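Local coordinates for protein CRISPR system CMR subunit Cmr7 1 (Sulfolobus solfataricus, PDB 2X5Q) that serves as a subunit of the CMR ribonucleoprotein complex, which carries crRNA and takes part in CRISPR antiviral defence, at residues 28-33 against 62-67; 56-61 against 78-83; 136-141 against 192-197; 142-147 against 186-191. One frame throughout, in Å; residues are numbered along the deposited sequence.

Contact 1: 28-33 against 62-67; sequences IKIGSS and YAIDES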
loop_
_atom_site.group_PDB
_atom_site.type_symbol
_atom_site.label_atom_id
_atom_site.label_comp_id
_atom_site.label_asym_id
_atom_site.label_seq_id
_atom_site.Cartn_x
_atom_site.Cartn_y
_atom_site.Cartn_z
ATOM N N ILE A 28 -10.658 -22.782 2.491
ATOM C CA ILE A 28 -10.262 -22.459 1.139
ATOM C C ILE A 28 -8.743 -22.346 1.114
ATOM O O ILE A 28 -8.170 -21.532 1.842
ATOM C CB ILE A 28 -10.901 -21.145 0.706
ATOM C CG1 ILE A 28 -12.427 -21.300 0.696
ATOM C CG2 ILE A 28 -10.396 -20.709 -0.686
ATOM C CD1 ILE A 28 -13.162 -20.020 0.836
ATOM N N LYS A 29 -8.110 -23.192 0.306
ATOM C CA LYS A 29 -6.683 -23.092 0.048
ATOM C C LYS A 29 -6.457 -21.944 -0.935
ATOM O O LYS A 29 -6.981 -21.965 -2.050
ATOM C CB LYS A 29 -6.156 -24.408 -0.528
ATOM C CG LYS A 29 -4.697 -24.377 -0.969
ATOM C CD LYS A 29 -4.121 -25.789 -1.112
ATOM C CE LYS A 29 -2.745 -25.761 -1.770
ATOM N NZ LYS A 29 -2.091 -27.114 -1.806
ATOM N N ILE A 30 -5.706 -20.928 -0.513
ATOM C CA ILE A 30 -5.371 -19.822 -1.400
ATOM C C ILE A 30 -4.128 -20.171 -2.202
ATOM O O ILE A 30 -4.041 -19.883 -3.399
ATOM C CB ILE A 30 -5.146 -18.529 -0.620
ATOM C CG1 ILE A 30 -6.364 -18.220 0.230
ATOM C CG2 ILE A 30 -4.914 -17.344 -1.579
ATOM C CD1 ILE A 30 -6.198 -16.958 1.018
ATOM N N GLY A 31 -3.166 -20.798 -1.539
ATOM C CA GLY A 31 -2.026 -21.377 -2.216
ATOM C C GLY A 31 -1.323 -22.313 -1.268
ATOM O O GLY A 31 -1.880 -22.680 -0.227
ATOM N N SER A 32 -0.094 -22.686 -1.609
ATOM C CA SER A 32 0.650 -23.662 -0.823
ATOM C C SER A 32 0.844 -23.230 0.632
ATOM O O SER A 32 0.889 -24.067 1.517
ATOM C CB SER A 32 2.022 -23.919 -1.457
ATOM O OG SER A 32 2.763 -22.718 -1.494
ATOM N N SER A 33 0.954 -21.924 0.865
ATOM C CA SER A 33 1.312 -21.393 2.173
ATOM C C SER A 33 0.154 -20.723 2.936
ATOM O O SER A 33 0.303 -20.412 4.131
ATOM C CB SER A 33 2.464 -20.402 2.004
ATOM O OG SER A 33 3.536 -21.034 1.327
ATOM N N TYR A 62 -0.494 -3.900 -4.240
ATOM C CA TYR A 62 -0.267 -5.313 -3.918
ATOM C C TYR A 62 -0.372 -6.210 -5.149
ATOM O O TYR A 62 -1.153 -5.948 -6.061
ATOM C CB TYR A 62 -1.273 -5.812 -2.869
ATOM C CG TYR A 62 -0.939 -5.367 -1.486
ATOM C CD1 TYR A 62 -0.082 -6.125 -0.685
ATOM C CD2 TYR A 62 -1.429 -4.157 -0.980
ATOM C CE1 TYR A 62 0.258 -5.712 0.578
ATOM C CE2 TYR A 62 -1.095 -3.728 0.294
ATOM C CZ TYR A 62 -0.251 -4.515 1.069
ATOM O OH TYR A 62 0.094 -4.118 2.335
ATOM N N ALA A 63 0.447 -7.254 -5.167
ATOM C CA ALA A 63 0.312 -8.361 -6.109
ATOM C C ALA A 63 0.304 -9.661 -5.282
ATOM O O ALA A 63 0.554 -9.630 -4.072
ATOM C CB ALA A 63 1.444 -8.355 -7.107
ATOM N N ILE A 64 -0.037 -10.773 -5.910
ATOM C CA ILE A 64 -0.104 -12.052 -5.207
ATOM C C ILE A 64 0.953 -12.991 -5.774
ATOM O O ILE A 64 1.219 -13.008 -6.979
ATOM C CB ILE A 64 -1.541 -12.660 -5.227
ATOM C CG1 ILE A 64 -1.637 -13.903 -4.324
ATOM C CG2 ILE A 64 -1.993 -13.008 -6.635
ATOM C CD1 ILE A 64 -3.107 -14.276 -3.951
ATOM N N ASP A 65 1.628 -13.704 -4.882
ATOM C CA ASP A 65 2.498 -14.800 -5.285
ATOM C C ASP A 65 1.507 -15.938 -5.447
ATOM O O ASP A 65 1.076 -16.556 -4.459
ATOM C CB ASP A 65 3.541 -15.095 -4.198
ATOM C CG ASP A 65 4.364 -16.341 -4.488
ATOM O OD1 ASP A 65 3.877 -17.258 -5.189
ATOM O OD2 ASP A 65 5.507 -16.405 -3.990
ATOM N N GLU A 66 1.113 -16.197 -6.690
ATOM C CA GLU A 66 -0.007 -17.102 -6.925
ATOM C C GLU A 66 0.186 -18.517 -6.381
ATOM O O GLU A 66 -0.762 -19.113 -5.892
ATOM C CB GLU A 66 -0.391 -17.188 -8.402
ATOM C CG GLU A 66 -1.789 -17.809 -8.526
ATOM C CD GLU A 66 -2.448 -17.602 -9.872
ATOM O OE1 GLU A 66 -2.177 -16.565 -10.522
ATOM O OE2 GLU A 66 -3.248 -18.490 -10.259
ATOM N N SER A 67 1.397 -19.043 -6.474
ATOM C CA SER A 67 1.664 -20.385 -5.983
ATOM C C SER A 67 1.558 -20.503 -4.463
ATOM O O SER A 67 1.054 -21.506 -3.976
ATOM C CB SER A 67 3.029 -20.859 -6.443
ATOM O OG SER A 67 3.997 -19.892 -6.103
HETATM O O HOH W 1 -3.409 -18.161 -5.343
#
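Ser67 O is the main polar atom here, and Ser32 approaches it with two groups. Ser32 N donates to it at 2.9 Å. The N-H points almost straight at the oxygen (178°), and the donor lies in the carbonyl plane. Ser32 OG lies 3.2 Å from Ser67 O, a weak bond that is not settled. With OG between the backbone N and the carbonyl carbon (chi1 61°), both N and OG of Ser32 come near the same oxygen. Gly31 comes just before and presses its bare CA to 3.5 Å from Ser67 O. Its lack of a side chain lets the carbonyl come this close. One residue further back, Ile30 O and Glu66 O are both acceptors and cannot bond to each other. Water 1 joins them, donating to Ile30 O at 2.7 Å and to Glu66 O at 2.9 Å. The apolar part is small. Ile30 CG2 meets the tip of Ile64, CD1, at 4.3 Å. Ser67 OG turns back within its own segment and donates to Asp65 OD1 at 2.8 Å. Asp65 OD1 accepts it on its syn lone pair, the side of the other carboxylate oxygen. The bond spans the turn from Asp65 to Ser67. Thr68 N also bonds to Asp65 OD1. The Glu66 carboxylate leads elsewhere: OE1 is bonded to Tyr188 OH and OE2 to Ser19 OG. The contact joins the chain just after strand 27-29, a member of a four-stranded antiparallel sheet, to the turn between the paired strands 62-65 and 70-73, and Pro15 of strand 11-15 touches both Ile30 and Ile64.

Contact 2: 56-61 against 78-83; sequences ILVLTG and CDYVKG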
loop_
_atom_site.group_PDB
_atom_site.type_symbol
_atom_site.label_atom_id
_atom_site.label_comp_id
_atom_site.label_asym_id
_atom_site.label_seq_id
_atom_site.Cartn_x
_atom_site.Cartn_y
_atom_site.Cartn_z
ATOM N N ILE A 56 -16.733 -5.951 -3.202
ATOM C CA ILE A 56 -15.461 -6.556 -3.534
ATOM C C ILE A 56 -14.337 -5.591 -3.149
ATOM O O ILE A 56 -14.370 -4.423 -3.512
ATOM C CB ILE A 56 -15.363 -6.874 -5.045
ATOM C CG1 ILE A 56 -16.366 -7.963 -5.450
ATOM C CG2 ILE A 56 -13.941 -7.354 -5.416
ATOM C CD1 ILE A 56 -17.584 -7.456 -6.133
ATOM N N LEU A 57 -13.347 -6.083 -2.408
ATOM C CA LEU A 57 -12.209 -5.244 -2.027
ATOM C C LEU A 57 -11.104 -5.287 -3.081
ATOM O O LEU A 57 -10.661 -6.362 -3.486
ATOM C CB LEU A 57 -11.674 -5.658 -0.658
ATOM C CG LEU A 57 -10.569 -4.772 -0.083
ATOM C CD1 LEU A 57 -11.106 -3.387 0.251
ATOM C CD2 LEU A 57 -9.965 -5.465 1.139
ATOM N N VAL A 58 -10.655 -4.108 -3.499
ATOM C CA VAL A 58 -9.560 -3.972 -4.451
ATOM C C VAL A 58 -8.356 -3.502 -3.654
ATOM O O VAL A 58 -8.334 -2.390 -3.146
ATOM C CB VAL A 58 -9.880 -2.943 -5.562
ATOM C CG1 VAL A 58 -8.719 -2.875 -6.615
ATOM C CG2 VAL A 58 -11.216 -3.283 -6.208
ATOM N N LEU A 59 -7.368 -4.370 -3.514
ATOM C CA LEU A 59 -6.177 -4.033 -2.749
ATOM C C LEU A 59 -5.108 -3.509 -3.690
ATOM O O LEU A 59 -4.411 -4.292 -4.320
ATOM C CB LEU A 59 -5.696 -5.274 -2.009
ATOM C CG LEU A 59 -5.004 -5.053 -0.678
ATOM C CD1 LEU A 59 -5.995 -4.417 0.286
ATOM C CD2 LEU A 59 -4.474 -6.400 -0.154
ATOM N N THR A 60 -4.983 -2.186 -3.794
ATOM C CA THR A 60 -3.993 -1.575 -4.695
ATOM C C THR A 60 -2.610 -1.525 -4.015
ATOM O O THR A 60 -2.517 -1.582 -2.805
ATOM C CB THR A 60 -4.442 -0.158 -5.198
ATOM O OG1 THR A 60 -4.547 0.749 -4.097
ATOM C CG2 THR A 60 -5.818 -0.227 -5.889
ATOM N N GLY A 61 -1.541 -1.414 -4.798
ATOM C CA GLY A 61 -0.178 -1.482 -4.250
ATOM C C GLY A 61 0.241 -2.879 -3.788
ATOM O O GLY A 61 1.239 -3.015 -3.070
ATOM N N CYS A 78 -0.655 1.014 -9.457
ATOM C CA CYS A 78 -1.350 0.372 -10.564
ATOM C C CYS A 78 -1.433 -1.167 -10.406
ATOM O O CYS A 78 -2.149 -1.829 -11.170
ATOM C CB CYS A 78 -0.700 0.752 -11.894
ATOM S SG CYS A 78 -0.781 2.566 -12.320
ATOM N N ASP A 79 -0.713 -1.733 -9.433
ATOM C CA ASP A 79 -0.900 -3.146 -9.064
ATOM C C ASP A 79 -2.100 -3.274 -8.145
ATOM O O ASP A 79 -2.337 -2.393 -7.306
ATOM C CB ASP A 79 0.319 -3.720 -8.342
ATOM C CG ASP A 79 1.519 -3.918 -9.254
ATOM O OD1 ASP A 79 1.363 -3.937 -10.500
ATOM O OD2 ASP A 79 2.631 -4.062 -8.708
ATOM N N TYR A 80 -2.855 -4.363 -8.306
ATOM C CA TYR A 80 -3.924 -4.696 -7.377
ATOM C C TYR A 80 -4.223 -6.186 -7.365
ATOM O O TYR A 80 -3.954 -6.923 -8.337
ATOM C CB TYR A 80 -5.225 -3.927 -7.673
ATOM C CG TYR A 80 -5.673 -4.023 -9.110
ATOM C CD1 TYR A 80 -6.385 -5.126 -9.578
ATOM C CD2 TYR A 80 -5.358 -3.021 -10.014
ATOM C CE1 TYR A 80 -6.785 -5.218 -10.920
ATOM C CE2 TYR A 80 -5.754 -3.100 -11.331
ATOM C CZ TYR A 80 -6.459 -4.196 -11.788
ATOM O OH TYR A 80 -6.824 -4.240 -13.117
ATOM N N VAL A 81 -4.809 -6.613 -6.255
ATOM C CA VAL A 81 -5.437 -7.924 -6.177
ATOM C C VAL A 81 -6.842 -7.656 -5.625
ATOM O O VAL A 81 -7.002 -6.850 -4.723
ATOM C CB VAL A 81 -4.638 -8.880 -5.277
ATOM C CG1 VAL A 81 -5.265 -10.300 -5.282
ATOM C CG2 VAL A 81 -3.158 -8.926 -5.718
ATOM N N LYS A 82 -7.852 -8.301 -6.196
ATOM C CA LYS A 82 -9.216 -8.196 -5.688
ATOM C C LYS A 82 -9.609 -9.469 -4.945
ATOM O O LYS A 82 -9.047 -10.546 -5.171
ATOM C CB LYS A 82 -10.188 -7.937 -6.834
ATOM C CG LYS A 82 -9.843 -6.673 -7.663
ATOM C CD LYS A 82 -10.849 -6.433 -8.760
ATOM C CE LYS A 82 -10.201 -5.891 -10.018
ATOM N NZ LYS A 82 -11.230 -5.624 -11.071
ATOM N N GLY A 83 -10.552 -9.322 -4.022
ATOM C CA GLY A 83 -11.060 -10.438 -3.262
ATOM C C GLY A 83 -12.349 -10.091 -2.548
ATOM O O GLY A 83 -12.888 -8.964 -2.659
#
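Asp79 O takes the N-H of Gly61 at 2.8 Å, at one end of an antiparallel strand pair within the large mixed sheet. The donor stands above the carbonyl plane, and Gly61 has a positive phi (71°). The Asp79 carboxylate bonds away from the strand pair: OD2 is hydrogen-bonded to Thr74 OG1 and forms a salt bridge with Lys105 of the second subunit. Tyr80 faces Thr60 in a non-hydrogen-bonded pair. Its CB packs on Val58 CG1 at 3.8 Å. The Tyr80 and Val58 side chains lie side by side, pointing the same way. Val81 and Leu59 form a hydrogen-bonded pair. Leu59 N donates to Val81 O at 2.8 Å, and Val81 N returns a bond to Leu59 O at 3.0 Å. Their side chains share the face with Leu57, and both touch Leu71. Lys82 lies on the other face, beside Val58. Its CG rests on Val58 CG2 at 3.9 Å, while NZ reaches Ile185 O. Gly83 pairs with Leu57 by two backbone bonds. Gly83 O accepts from Leu57 N at 2.9 Å and is also touched by the branch methyl of Ile56, CG2, at 3.4 Å.

Contact 3: 136-141 against 192-197; sequences LRDKVT and KSLKSN
Lys139 and Ser193 face each other as an antiparallel non-hydrogen-bonded pair, next to the hydrogen-bonded pair Val140 and Lys192. Val140 N donates to Lys192 O at 2.8 Å, and Lys192 N donates to Val140 O. Leu194 N adds a nearly straight bond (177°) to Asp138 O at 2.9 Å. Asp138 has a positive phi (66°), where the chain turns into the strand. The Asp138 and Lys195 side chains cross at about a right angle. OD1 of Asp138 lies 3.4 Å from Lys195 CB. OD2 and Lys195 NZ form a long salt bridge of 3.9 Å. Val140 CG1, set between its backbone N and carbonyl carbon (chi1 54°), meets Leu194 CD2 at 3.6 Å, again with the side chains at about a right angle. On the face of Lys139 and Ser193, the bend at chi4 sets Lys139 NZ 3.6 Å from Ser193 CB. Lys192 NZ donates to Asn197 OD1 at 2.8 Å, a bond within the C-terminal segment. The contact forms the outer end of the two-stranded sheet 139-144 with 188-193, far from the chain's centre. Leu136 and Thr141 pack on Ile191 of strand 188-193, and Leu136 also touches Ile101 of the second subunit.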
loop_
_atom_site.group_PDB
_atom_site.type_symbol
_atom_site.label_atom_id
_atom_site.label_comp_id
_atom_site.label_asym_id
_atom_site.label_seq_id
_atom_site.Cartn_x
_atom_site.Cartn_y
_atom_site.Cartn_z
ATOM N N LEU A 136 12.114 -7.120 -4.023
ATOM C CA LEU A 136 11.479 -7.012 -5.335
ATOM C C LEU A 136 12.515 -7.072 -6.450
ATOM O O LEU A 136 12.256 -6.637 -7.579
ATOM C CB LEU A 136 10.677 -5.712 -5.408
ATOM C CG LEU A 136 9.567 -5.607 -4.362
ATOM C CD1 LEU A 136 9.042 -4.181 -4.263
ATOM C CD2 LEU A 136 8.435 -6.603 -4.679
ATOM N N ARG A 137 13.688 -7.621 -6.130
ATOM C CA ARG A 137 14.727 -7.851 -7.130
ATOM C C ARG A 137 14.333 -8.996 -8.046
ATOM O O ARG A 137 13.907 -10.048 -7.573
ATOM C CB ARG A 137 16.046 -8.219 -6.463
ATOM C CG ARG A 137 16.799 -7.025 -5.875
ATOM C CD ARG A 137 18.016 -7.492 -5.113
ATOM N NE ARG A 137 17.638 -8.410 -4.042
ATOM C CZ ARG A 137 18.507 -9.061 -3.282
ATOM N NH1 ARG A 137 19.799 -8.887 -3.460
ATOM N NH2 ARG A 137 18.077 -9.873 -2.331
ATOM N N ASP A 138 14.477 -8.794 -9.349
ATOM C CA ASP A 138 14.426 -9.907 -10.289
ATOM C C ASP A 138 13.039 -10.556 -10.341
ATOM O O ASP A 138 12.913 -11.773 -10.504
ATOM C CB ASP A 138 15.491 -10.937 -9.883
ATOM C CG ASP A 138 16.093 -11.640 -11.058
ATOM O OD1 ASP A 138 15.389 -12.487 -11.644
ATOM O OD2 ASP A 138 17.270 -11.351 -11.392
ATOM N N LYS A 139 12.005 -9.731 -10.187
ATOM C CA LYS A 139 10.630 -10.205 -10.112
ATOM C C LYS A 139 9.753 -9.416 -11.063
ATOM O O LYS A 139 9.954 -8.211 -11.242
ATOM C CB LYS A 139 10.097 -10.062 -8.696
ATOM C CG LYS A 139 10.800 -10.981 -7.710
ATOM C CD LYS A 139 10.069 -11.076 -6.413
ATOM C CE LYS A 139 10.921 -11.704 -5.328
ATOM N NZ LYS A 139 11.244 -13.104 -5.642
ATOM N N VAL A 140 8.788 -10.100 -11.670
ATOM C CA VAL A 140 7.899 -9.482 -12.648
ATOM C C VAL A 140 6.476 -9.613 -12.154
ATOM O O VAL A 140 6.090 -10.671 -11.665
ATOM C CB VAL A 140 8.017 -10.125 -14.059
ATOM C CG1 VAL A 140 7.807 -11.649 -14.019
ATOM C CG2 VAL A 140 7.029 -9.483 -15.021
ATOM N N THR A 141 5.723 -8.524 -12.264
ATOM C CA THR A 141 4.310 -8.515 -11.929
ATOM C C THR A 141 3.531 -8.470 -13.238
ATOM O O THR A 141 3.894 -7.731 -14.166
ATOM C CB THR A 141 3.956 -7.327 -11.024
ATOM O OG1 THR A 141 4.079 -6.096 -11.763
ATOM C CG2 THR A 141 4.897 -7.295 -9.843
ATOM N N LYS A 192 6.137 -12.866 -9.771
ATOM C CA LYS A 192 6.933 -14.076 -9.934
ATOM C C LYS A 192 8.411 -13.706 -10.061
ATOM O O LYS A 192 8.750 -12.645 -10.600
ATOM C CB LYS A 192 6.469 -14.834 -11.183
ATOM C CG LYS A 192 7.294 -16.066 -11.486
ATOM C CD LYS A 192 6.894 -16.763 -12.762
ATOM C CE LYS A 192 7.885 -17.892 -13.073
ATOM N NZ LYS A 192 7.923 -18.899 -11.952
ATOM N N SER A 193 9.286 -14.580 -9.565
ATOM C CA SER A 193 10.720 -14.387 -9.731
ATOM C C SER A 193 11.151 -14.931 -11.089
ATOM O O SER A 193 10.703 -15.993 -11.516
ATOM C CB SER A 193 11.507 -15.060 -8.609
ATOM O OG SER A 193 11.190 -16.430 -8.543
ATOM N N LEU A 194 12.010 -14.179 -11.763
ATOM C CA LEU A 194 12.480 -14.536 -13.102
ATOM C C LEU A 194 13.619 -15.552 -13.114
ATOM O O LEU A 194 13.860 -16.212 -14.139
ATOM C CB LEU A 194 12.939 -13.269 -13.830
ATOM C CG LEU A 194 11.823 -12.273 -14.131
ATOM C CD1 LEU A 194 12.374 -10.889 -14.408
ATOM C CD2 LEU A 194 11.002 -12.765 -15.309
ATOM N N LYS A 195 14.354 -15.652 -12.010
ATOM C CA LYS A 195 15.595 -16.451 -11.994
ATOM C C LYS A 195 15.588 -17.575 -10.963
ATOM O O LYS A 195 16.563 -18.315 -10.820
ATOM C CB LYS A 195 16.801 -15.530 -11.776
ATOM C CG LYS A 195 17.401 -14.932 -13.060
ATOM C CD LYS A 195 18.843 -14.495 -12.807
ATOM C CE LYS A 195 19.592 -14.050 -14.074
ATOM N NZ LYS A 195 19.377 -12.592 -14.380
ATOM N N SER A 196 14.471 -17.713 -10.270
ATOM C CA SER A 196 14.330 -18.684 -9.205
ATOM C C SER A 196 12.901 -19.216 -9.208
ATOM O O SER A 196 11.974 -18.518 -9.632
ATOM C CB SER A 196 14.656 -18.023 -7.864
ATOM O OG SER A 196 14.323 -18.874 -6.781
ATOM N N ASN A 197 12.738 -20.457 -8.748
ATOM C CA ASN A 197 11.436 -21.122 -8.725
ATOM C C ASN A 197 11.227 -21.922 -7.433
ATOM O O ASN A 197 11.989 -22.855 -7.144
ATOM C CB ASN A 197 11.307 -22.045 -9.946
ATOM C CG ASN A 197 11.100 -21.275 -11.250
ATOM O OD1 ASN A 197 10.052 -20.658 -11.458
ATOM N ND2 ASN A 197 12.102 -21.317 -12.136
#

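Contact 4: 142-147 against 186-191; sequences SFVSLD and FNYYSI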
loop_
_atom_site.group_PDB
_atom_site.type_symbol
_atom_site.label_atom_id
_atom_site.label_comp_id
_atom_site.label_asym_id
_atom_site.label_seq_id
_atom_site.Cartn_x
_atom_site.Cartn_y
_atom_site.Cartn_z
ATOM N N SER A 142 2.479 -9.276 -13.321
ATOM C CA SER A 142 1.746 -9.439 -14.554
ATOM C C SER A 142 0.277 -9.368 -14.287
ATOM O O SER A 142 -0.194 -9.888 -13.286
ATOM C CB SER A 142 2.057 -10.801 -15.176
ATOM O OG SER A 142 3.447 -10.963 -15.278
ATOM N N PHE A 143 -0.431 -8.743 -15.216
ATOM C CA PHE A 143 -1.867 -8.692 -15.190
ATOM C C PHE A 143 -2.422 -10.066 -15.570
ATOM O O PHE A 143 -2.041 -10.640 -16.592
ATOM C CB PHE A 143 -2.352 -7.623 -16.169
ATOM C CG PHE A 143 -3.843 -7.580 -16.321
ATOM C CD1 PHE A 143 -4.622 -6.885 -15.414
ATOM C CD2 PHE A 143 -4.464 -8.238 -17.370
ATOM C CE1 PHE A 143 -5.988 -6.842 -15.544
ATOM C CE2 PHE A 143 -5.836 -8.197 -17.507
ATOM C CZ PHE A 143 -6.598 -7.496 -16.597
ATOM N N VAL A 144 -3.320 -10.579 -14.739
ATOM C CA VAL A 144 -3.946 -11.871 -14.969
ATOM C C VAL A 144 -5.459 -11.724 -14.907
ATOM O O VAL A 144 -5.985 -10.993 -14.076
ATOM C CB VAL A 144 -3.476 -12.911 -13.929
ATOM C CG1 VAL A 144 -4.043 -14.296 -14.271
ATOM C CG2 VAL A 144 -1.925 -12.961 -13.887
ATOM N N SER A 145 -6.155 -12.385 -15.828
ATOM C CA SER A 145 -7.612 -12.497 -15.731
ATOM C C SER A 145 -7.965 -13.947 -15.422
ATOM O O SER A 145 -7.153 -14.851 -15.608
ATOM C CB SER A 145 -8.275 -12.028 -17.019
ATOM O OG SER A 145 -7.992 -12.929 -18.064
ATOM N N LEU A 146 -9.171 -14.170 -14.919
ATOM C CA LEU A 146 -9.597 -15.534 -14.600
ATOM C C LEU A 146 -9.846 -16.327 -15.882
ATOM O O LEU A 146 -10.555 -15.866 -16.775
ATOM C CB LEU A 146 -10.863 -15.544 -13.744
ATOM C CG LEU A 146 -10.748 -15.208 -12.261
ATOM C CD1 LEU A 146 -12.018 -15.631 -11.556
ATOM C CD2 LEU A 146 -9.530 -15.865 -11.603
ATOM N N ASP A 147 -9.255 -17.518 -15.964
ATOM C CA ASP A 147 -9.645 -18.485 -16.980
ATOM C C ASP A 147 -11.139 -18.791 -16.789
ATOM O O ASP A 147 -11.635 -18.836 -15.655
ATOM C CB ASP A 147 -8.774 -19.745 -16.882
ATOM C CG ASP A 147 -9.274 -20.879 -17.756
ATOM O OD1 ASP A 147 -8.664 -21.158 -18.813
ATOM O OD2 ASP A 147 -10.279 -21.505 -17.374
ATOM N N PHE A 186 -12.648 -10.254 -11.439
ATOM C CA PHE A 186 -11.470 -10.706 -10.695
ATOM C C PHE A 186 -10.207 -10.863 -11.542
ATOM O O PHE A 186 -9.590 -11.930 -11.593
ATOM C CB PHE A 186 -11.800 -11.968 -9.905
ATOM C CG PHE A 186 -12.721 -11.704 -8.765
ATOM C CD1 PHE A 186 -12.282 -10.996 -7.664
ATOM C CD2 PHE A 186 -14.049 -12.095 -8.816
ATOM C CE1 PHE A 186 -13.137 -10.728 -6.611
ATOM C CE2 PHE A 186 -14.895 -11.827 -7.763
ATOM C CZ PHE A 186 -14.441 -11.145 -6.667
ATOM N N ASN A 187 -9.833 -9.771 -12.191
ATOM C CA ASN A 187 -8.490 -9.604 -12.707
ATOM C C ASN A 187 -7.574 -9.223 -11.542
ATOM O O ASN A 187 -8.028 -8.656 -10.539
ATOM C CB ASN A 187 -8.444 -8.505 -13.753
ATOM C CG ASN A 187 -9.480 -8.670 -14.820
ATOM O OD1 ASN A 187 -9.745 -9.780 -15.277
ATOM N ND2 ASN A 187 -10.072 -7.557 -15.247
ATOM N N TYR A 188 -6.295 -9.543 -11.673
ATOM C CA TYR A 188 -5.327 -9.295 -10.617
ATOM C C TYR A 188 -3.906 -9.293 -11.171
ATOM O O TYR A 188 -3.663 -9.646 -12.336
ATOM C CB TYR A 188 -5.464 -10.332 -9.489
ATOM C CG TYR A 188 -5.223 -11.780 -9.915
ATOM C CD1 TYR A 188 -4.005 -12.397 -9.692
ATOM C CD2 TYR A 188 -6.217 -12.520 -10.538
ATOM C CE1 TYR A 188 -3.774 -13.728 -10.085
ATOM C CE2 TYR A 188 -6.007 -13.846 -10.922
ATOM C CZ TYR A 188 -4.781 -14.439 -10.694
ATOM O OH TYR A 188 -4.559 -15.733 -11.086
ATOM N N TYR A 189 -2.976 -8.843 -10.335
ATOM C CA TYR A 189 -1.561 -8.820 -10.684
ATOM C C TYR A 189 -0.857 -9.879 -9.850
ATOM O O TYR A 189 -1.020 -9.929 -8.628
ATOM C CB TYR A 189 -0.961 -7.433 -10.442
ATOM C CG TYR A 189 -1.335 -6.451 -11.523
ATOM C CD1 TYR A 189 -0.439 -6.125 -12.527
ATOM C CD2 TYR A 189 -2.605 -5.866 -11.553
ATOM C CE1 TYR A 189 -0.787 -5.234 -13.536
ATOM C CE2 TYR A 189 -2.955 -4.971 -12.558
ATOM C CZ TYR A 189 -2.044 -4.667 -13.536
ATOM O OH TYR A 189 -2.384 -3.808 -14.526
ATOM N N SER A 190 -0.142 -10.773 -10.517
ATOM C CA SER A 190 0.647 -11.774 -9.809
ATOM C C SER A 190 2.110 -11.464 -10.005
ATOM O O SER A 190 2.510 -10.931 -11.042
ATOM C CB SER A 190 0.325 -13.194 -10.272
ATOM O OG SER A 190 0.927 -13.497 -11.489
ATOM N N ILE A 191 2.900 -11.776 -8.990
ATOM C CA ILE A 191 4.319 -11.488 -8.993
ATOM C C ILE A 191 5.070 -12.809 -8.987
ATOM O O ILE A 191 4.675 -13.754 -8.297
ATOM C CB ILE A 191 4.706 -10.572 -7.808
ATOM C CG1 ILE A 191 6.193 -10.214 -7.844
ATOM C CG2 ILE A 191 4.297 -11.184 -6.465
ATOM C CD1 ILE A 191 6.527 -9.012 -6.969
HETATM O O HOH W 2 4.218 -12.192 -13.069
HETATM O O HOH W 3 -10.994 -12.141 -14.863
#
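Val144 and Tyr188 form one hydrogen-bonded antiparallel pair, and Ser142 and Ser190 form the next. Val144 N donates to Tyr188 O at 2.6 Å and Tyr188 N to Val144 O at 2.8 Å. The Ser142 and Ser190 backbones exchange two more bonds. Between them lies the non-hydrogen-bonded pair Phe143 and Tyr189. Their rings form an offset edge-to-face stack. The edge of Phe143 points toward the face of Tyr189, with centroids 5.6 Å apart and planes at 70°. Phe143 CB also lies over that Tyr189 face as a CH-pi contact. Further round the Phe143 ring, CE1 and CZ meet Asn187 CB obliquely, CE1 at 3.5 Å. This antiparallel pair is a small sheet of two strands, joined through helices 148-162, 164-169 and 172-185, not by a tight hairpin. Asp147 N-caps helix 148-162, with OD2 bonded to Val150 N, and Phe186 follows the end of helix 172-185. On the opposite face of the sheet, Val144 CB stands over the Tyr188 ring, 3.9 Å from its centroid and 16° off the normal. With Tyr188 CG between N and the carbonyl carbon (chi1 61°), the ring comes under Val144. Leu146 CD2 comes to the edge of the same ring, at CE2. Leu146 CD1 packs along Phe186 CB at 4.0 Å. Two waters bridge the segments. Water 2 lies 2.6 Å from Ser142 OG and donates to Ser190 O. Water 3 accepts from Leu146 N at 2.7 Å and lies near Asn187 OD1.

In the fold
From the N terminus, contact 1 opens at 28-33 and closes at 62-67. Contact 2 opens at 56-61, before contact 1 has closed, and ends at 78-83, so the two cross. Contacts 3 and 4 both come after contacts 1 and 2 have closed. Contact 3 opens at 136-141 and contact 4 directly after it at 142-147. Contact 4 closes first, at 186-191, and contact 3 at 192-197, so contact 4 lies within contact 3, both on strands 139-144 and 188-193. Strand 188-193 ties the early and late parts together. Ile64 O bonds to Ile191 N, and Tyr80 O to Tyr189 N. The C-terminal strand pair is thereby joined to contacts 1 and 2.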